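Local structure of Lin1840 protein (Listeria innocua serovar 6a, 4ZOC) at residues H131-S136 / Q185-V190; P85-A90 / N334-L339. The protein probably hydrolyses terminal, non-reducing beta-D-glucosyl residues with release of beta-D-glucose, acting in the breakdown of beta-1,2-glucan. The protein carries 2 engineered substitutions. One frame throughout, in Å; residues are numbered along the deposited sequence.

Overall arrangement
Both contacts belong to the parallel eight-stranded barrel of the family 3 glycoside hydrolase, and both are buried. Interaction 1 joins two neighbouring strands of the barrel, 133-134 and 187-193, mainly through backbone hydrogen bonds. Interaction 2 joins strand 87-90 to the end of helix 322-338 through side chains alone on the helix side: apolar branches and one lysine ammonium. Strands 87-90 and 133-134 are adjacent in the sheet, and His132 N to Phe88 O measures 2.8 Å, so the two contacts, with centres about 10 Å apart, meet in the backbone. In sequence, interaction 1 is nested within the chain segment that interaction 2 closes.

Interaction 1: H131-S136 / Q185-V190; sequences HHVTFS and QMAACV
In the TIM barrel of this beta-glucosidase, strands 133-134 and 187-193, carried by 131-136 and 185-190, run side by side in parallel. The evidence is the pairing around Ala187: its N donates to His132 O at 3.0 Å, in the carbonyl plane, and its O receives Thr134 N nearly along the C=O axis. The two strand faces differ in tightness. On the face carrying Thr134 and Ala188, which packs against helix 158-173, Met186 packs just ahead of the first bridge. Its CG takes the crowded position between backbone N and carbonyl carbon (chi1 70°), and a bend at chi3 brings the methyl over the face of the peptide joining Val133 to Thr134, with CE 3.5 Å from Val133 C. The thioether crosses the Thr134 side chain at about a right angle, SD beside CB and CG2, while Thr134 OG1 turns to Val92 O. The face of Val133 and Ala187 is looser: Val133 CG2 stands 4.1 Å from Ala187 CB, and Leu233 and Met89, on flanking strands, complete the packing inside the barrel. Looser still is the start of the second segment, where Gln185 is partly exposed and directs its amide to the carbonyls of Gly171 and Tyr172. At the other end, regular pairing stops because Phe135 centres an inverse gamma turn. Cys189 N consequently faces two carbonyls, donating to Ser136 O from above the carbonyl plane at 3.1 Å and only weakly to Thr134 O. Phe135, about 8 Å by its side chain from a bound beta-D-glucopyranose, also receives the Cys189 sulfur, anti to the backbone N (chi1 180°), at its ring edge: the line from the Phe135 ring centroid to Cys189 SG lies 81° off the ring normal, and SG comes 4.0 Å from Phe135 CD1.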
loop_
_atom_site.group_PDB
_atom_site.type_symbol
_atom_site.label_atom_id
_atom_site.label_comp_id
_atom_site.label_asym_id
_atom_site.label_seq_id
_atom_site.Cartn_x
_atom_site.Cartn_y
_atom_site.Cartn_z
ATOM N N HIS A 131 -7.328 27.081 -28.008
ATOM C CA HIS A 131 -7.688 26.511 -26.707
ATOM C C HIS A 131 -7.763 27.549 -25.596
ATOM O O HIS A 131 -6.878 28.346 -25.447
ATOM C CB HIS A 131 -6.655 25.448 -26.314
ATOM C CG HIS A 131 -6.461 24.371 -27.343
ATOM N ND1 HIS A 131 -7.432 23.442 -27.660
ATOM C CD2 HIS A 131 -5.420 24.116 -28.168
ATOM C CE1 HIS A 131 -6.988 22.644 -28.606
ATOM N NE2 HIS A 131 -5.775 23.045 -28.942
ATOM N N HIS A 132 -8.798 27.439 -24.752
ATOM C CA HIS A 132 -9.071 28.387 -23.660
ATOM C C HIS A 132 -8.621 27.878 -22.308
ATOM O O HIS A 132 -8.328 28.686 -21.445
ATOM C CB HIS A 132 -10.539 28.669 -23.498
ATOM C CG HIS A 132 -11.182 29.109 -24.785
ATOM N ND1 HIS A 132 -12.501 28.879 -25.068
ATOM C CD2 HIS A 132 -10.670 29.764 -25.853
ATOM C CE1 HIS A 132 -12.779 29.334 -26.287
ATOM N NE2 HIS A 132 -11.699 29.904 -26.776
ATOM N N VAL A 133 -8.682 26.568 -22.099
ATOM C CA VAL A 133 -8.343 25.921 -20.823
ATOM C C VAL A 133 -7.420 24.750 -21.039
ATOM O O VAL A 133 -7.604 23.992 -21.981
ATOM C CB VAL A 133 -9.658 25.278 -20.176
ATOM C CG1 VAL A 133 -9.436 24.617 -18.837
ATOM C CG2 VAL A 133 -10.744 26.293 -20.026
ATOM N N THR A 134 -6.466 24.560 -20.129
ATOM C CA THR A 134 -5.742 23.308 -20.103
ATOM C C THR A 134 -5.993 22.517 -18.844
ATOM O O THR A 134 -6.060 23.094 -17.749
ATOM C CB THR A 134 -4.218 23.523 -20.259
ATOM O OG1 THR A 134 -3.563 22.246 -20.217
ATOM C CG2 THR A 134 -3.575 24.417 -19.115
ATOM N N PHE A 135 -5.979 21.195 -19.012
ATOM C CA PHE A 135 -6.155 20.246 -17.916
ATOM C C PHE A 135 -4.805 19.980 -17.226
ATOM O O PHE A 135 -4.239 18.854 -17.308
ATOM C CB PHE A 135 -6.771 19.002 -18.422
ATOM C CG PHE A 135 -8.178 19.178 -19.072
ATOM C CD1 PHE A 135 -9.221 19.947 -18.390
ATOM C CD2 PHE A 135 -8.467 18.575 -20.307
ATOM C CE1 PHE A 135 -10.428 20.075 -18.956
ATOM C CE2 PHE A 135 -9.745 18.641 -20.824
ATOM C CZ PHE A 135 -10.711 19.385 -20.128
ATOM N N SER A 136 -4.273 21.033 -16.639
ATOM C CA SER A 136 -2.992 21.049 -15.970
ATOM C C SER A 136 -2.987 22.228 -15.004
ATOM O O SER A 136 -3.672 23.226 -15.238
ATOM C CB SER A 136 -1.845 21.190 -17.008
ATOM O OG SER A 136 -0.573 21.422 -16.439
ATOM N N GLN A 185 -2.363 33.981 -22.555
ATOM C CA GLN A 185 -2.555 33.153 -21.340
ATOM C C GLN A 185 -3.878 32.424 -21.419
ATOM O O GLN A 185 -4.772 32.780 -22.203
ATOM C CB GLN A 185 -2.642 34.058 -20.126
ATOM C CG GLN A 185 -1.574 35.089 -19.958
ATOM C CD GLN A 185 -0.224 34.562 -19.795
ATOM O OE1 GLN A 185 0.717 35.285 -20.054
ATOM N NE2 GLN A 185 -0.073 33.299 -19.396
ATOM N N MET A 186 -4.027 31.374 -20.604
ATOM C CA MET A 186 -5.219 30.541 -20.650
ATOM C C MET A 186 -5.587 30.102 -19.229
ATOM O O MET A 186 -4.780 30.216 -18.301
ATOM C CB MET A 186 -4.965 29.322 -21.524
ATOM C CG MET A 186 -4.007 28.272 -20.964
ATOM S SD MET A 186 -3.467 27.068 -22.181
ATOM C CE MET A 186 -4.985 26.471 -22.851
ATOM N N ALA A 187 -6.799 29.596 -19.057
ATOM C CA ALA A 187 -7.215 29.049 -17.770
ATOM C C ALA A 187 -6.544 27.697 -17.514
ATOM O O ALA A 187 -6.439 26.832 -18.396
ATOM C CB ALA A 187 -8.691 28.917 -17.688
ATOM N N ALA A 188 -6.160 27.514 -16.251
ATOM C CA ALA A 188 -5.649 26.248 -15.757
ATOM C C ALA A 188 -6.746 25.490 -15.038
ATOM O O ALA A 188 -7.638 26.091 -14.490
ATOM C CB ALA A 188 -4.457 26.517 -14.839
ATOM N N CYS A 189 -6.663 24.159 -15.041
ATOM C CA CYS A 189 -7.545 23.280 -14.362
ATOM C C CYS A 189 -6.691 22.290 -13.538
ATOM O O CYS A 189 -6.023 21.427 -14.072
ATOM C CB CYS A 189 -8.366 22.464 -15.346
ATOM S SG CYS A 189 -9.516 21.317 -14.637
ATOM N N VAL A 190 -6.803 22.424 -12.237
ATOM C CA VAL A 190 -6.122 21.552 -11.248
ATOM C C VAL A 190 -6.714 20.172 -11.357
ATOM O O VAL A 190 -7.928 20.069 -11.399
ATOM C CB VAL A 190 -6.327 22.140 -9.806
ATOM C CG1 VAL A 190 -5.974 21.177 -8.685
ATOM C CG2 VAL A 190 -5.475 23.394 -9.602
#

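Interaction 2: P85-A90 / N334-L339; sequences PLVFMA and NLKNDL
Strand 87-90 and helix segment 334-338 cross almost perpendicularly, at 86°, with their axes 10.0 Å apart at closest approach, so contact rests on a few side chains rather than on a continuous seam. Val87 is the central one. Its CG1 sits in the crowded position between backbone N and carbonyl carbon (chi1 54°), which presents it to the aliphatic stem of Lys336, with Val87 CG1 3.7 Å from Lys336 CE. The other branch, CG2, is anti to the backbone N and meets the tip of Leu339, 3.8 Å from Leu339 CD1, the two side chains crossing at about a right angle. Leu335 adds a more distant contact, its CD2 lying 4.2 Å from the methyl CE of Met89, whose chain, extended at chi2 and chi3, carries that methyl up to Leu335.

Alternation along the strand places the contact in the TIM barrel of the family 3 enzyme: Leu86 and Phe88 pack on helix 66-79, whereas Val87 and Met89 face inward, Met89 also touching Phe135 and Leu300. The last turn of helix 322-338 lies across the end of the barrel where strand 87-90 begins, since Lys336 reaches Pro85 and Gly58, just ahead of strands 87-90 and 59-61. Backbone bonding carries this turn onto Leu339, whose N donates to Leu335 O at 3.0 Å.

The polar element is Lys336. Extended beyond CG, its chain runs obliquely past Val87 to Pro85, and NZ donates to Pro85 O at 2.8 Å, in the carbonyl plane. The same carbonyl oxygen lies 3.1 Å from Lys336 CE. Gln21 OE1 and Gly58 O also accept from NZ, so three oxygens grip the ammonium group of this buried residue, which would offset its charge and fix the tip of the chain.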
loop_
_atom_site.group_PDB
_atom_site.type_symbol
_atom_site.label_atom_id
_atom_site.label_comp_id
_atom_site.label_asym_id
_atom_site.label_seq_id
_atom_site.Cartn_x
_atom_site.Cartn_y
_atom_site.Cartn_z
ATOM N N PRO A 85 -21.231 31.430 -26.329
ATOM C CA PRO A 85 -20.166 30.726 -27.029
ATOM C C PRO A 85 -19.697 29.509 -26.271
ATOM O O PRO A 85 -19.871 29.429 -25.056
ATOM C CB PRO A 85 -18.994 31.744 -27.084
ATOM C CG PRO A 85 -19.548 32.995 -26.604
ATOM C CD PRO A 85 -20.732 32.662 -25.724
ATOM N N LEU A 86 -19.143 28.574 -27.023
ATOM C CA LEU A 86 -18.470 27.393 -26.465
ATOM C C LEU A 86 -17.183 27.735 -25.782
ATOM O O LEU A 86 -16.454 28.648 -26.191
ATOM C CB LEU A 86 -18.149 26.399 -27.578
ATOM C CG LEU A 86 -19.354 25.670 -28.172
ATOM C CD1 LEU A 86 -19.017 25.128 -29.496
ATOM C CD2 LEU A 86 -19.804 24.560 -27.243
ATOM N N VAL A 87 -16.858 26.967 -24.733
ATOM C CA VAL A 87 -15.499 27.052 -24.161
ATOM C C VAL A 87 -14.730 25.787 -24.570
ATOM O O VAL A 87 -15.316 24.705 -24.587
ATOM C CB VAL A 87 -15.487 27.284 -22.580
ATOM C CG1 VAL A 87 -16.315 26.217 -21.846
ATOM C CG2 VAL A 87 -14.051 27.430 -22.125
ATOM N N PHE A 88 -13.468 25.965 -24.994
ATOM C CA PHE A 88 -12.604 24.917 -25.576
ATOM C C PHE A 88 -11.501 24.586 -24.596
ATOM O O PHE A 88 -10.718 25.468 -24.174
ATOM C CB PHE A 88 -11.971 25.439 -26.878
ATOM C CG PHE A 88 -12.936 25.486 -28.052
ATOM C CD1 PHE A 88 -13.901 26.511 -28.154
ATOM C CD2 PHE A 88 -12.919 24.473 -29.006
ATOM C CE1 PHE A 88 -14.786 26.499 -29.207
ATOM C CE2 PHE A 88 -13.784 24.470 -30.093
ATOM C CZ PHE A 88 -14.746 25.479 -30.178
ATOM N N MET A 89 -11.426 23.317 -24.251
ATOM C CA MET A 89 -10.457 22.822 -23.304
ATOM C C MET A 89 -9.593 21.720 -23.913
ATOM O O MET A 89 -10.016 21.004 -24.862
ATOM C CB MET A 89 -11.205 22.244 -22.115
ATOM C CG MET A 89 -12.302 23.120 -21.565
ATOM S SD MET A 89 -12.728 22.752 -19.861
ATOM C CE MET A 89 -14.188 23.755 -19.724
ATOM N N ALA A 90 -8.367 21.581 -23.387
ATOM C CA ALA A 90 -7.469 20.579 -23.985
ATOM C C ALA A 90 -6.446 20.109 -22.976
ATOM O O ALA A 90 -6.208 20.772 -21.962
ATOM C CB ALA A 90 -6.764 21.188 -25.183
ATOM N N ASN A 334 -19.686 32.323 -16.018
ATOM C CA ASN A 334 -18.627 33.155 -15.377
ATOM C C ASN A 334 -17.242 32.798 -15.947
ATOM O O ASN A 334 -16.524 33.671 -16.268
ATOM C CB ASN A 334 -18.543 33.010 -13.836
ATOM C CG ASN A 334 -19.586 33.841 -13.101
ATOM O OD1 ASN A 334 -20.185 34.731 -13.676
ATOM N ND2 ASN A 334 -19.844 33.500 -11.859
ATOM N N LEU A 335 -16.922 31.508 -16.122
ATOM C CA LEU A 335 -15.685 31.101 -16.826
ATOM C C LEU A 335 -15.593 31.709 -18.215
ATOM O O LEU A 335 -14.533 32.242 -18.616
ATOM C CB LEU A 335 -15.591 29.591 -16.879
ATOM C CG LEU A 335 -14.431 29.016 -17.714
ATOM C CD1 LEU A 335 -13.086 29.477 -17.208
ATOM C CD2 LEU A 335 -14.503 27.492 -17.777
ATOM N N LYS A 336 -16.709 31.627 -18.951
ATOM C CA LYS A 336 -16.690 32.091 -20.309
ATOM C C LYS A 336 -16.464 33.584 -20.285
ATOM O O LYS A 336 -15.703 34.133 -21.105
ATOM C CB LYS A 336 -17.947 31.745 -21.057
ATOM C CG LYS A 336 -18.132 30.270 -21.239
ATOM C CD LYS A 336 -19.441 29.803 -21.790
ATOM C CE LYS A 336 -19.243 28.361 -22.240
ATOM N NZ LYS A 336 -20.417 27.731 -22.859
ATOM N N ASN A 337 -17.077 34.252 -19.315
ATOM C CA ASN A 337 -16.883 35.721 -19.160
ATOM C C ASN A 337 -15.461 36.122 -18.784
ATOM O O ASN A 337 -14.923 37.061 -19.358
ATOM C CB ASN A 337 -17.949 36.293 -18.206
ATOM C CG ASN A 337 -18.151 37.801 -18.336
ATOM O OD1 ASN A 337 -18.052 38.403 -19.420
ATOM N ND2 ASN A 337 -18.456 38.404 -17.229
ATOM N N ASP A 338 -14.838 35.347 -17.879
ATOM C CA ASP A 338 -13.478 35.499 -17.472
ATOM C C ASP A 338 -12.535 35.401 -18.645
ATOM O O ASP A 338 -11.515 36.067 -18.651
ATOM C CB ASP A 338 -13.113 34.461 -16.378
ATOM C CG ASP A 338 -13.780 34.759 -15.025
ATOM O OD1 ASP A 338 -14.405 35.834 -14.828
ATOM O OD2 ASP A 338 -13.661 33.934 -14.114
ATOM N N LEU A 339 -12.865 34.557 -19.628
ATOM C CA LEU A 339 -12.025 34.343 -20.837
ATOM C C LEU A 339 -12.345 35.400 -21.946
ATOM O O LEU A 339 -11.714 35.434 -22.985
ATOM C CB LEU A 339 -12.219 32.945 -21.366
ATOM C CG LEU A 339 -11.712 31.819 -20.451
ATOM C CD1 LEU A 339 -12.414 30.535 -20.784
ATOM C CD2 LEU A 339 -10.222 31.706 -20.670
#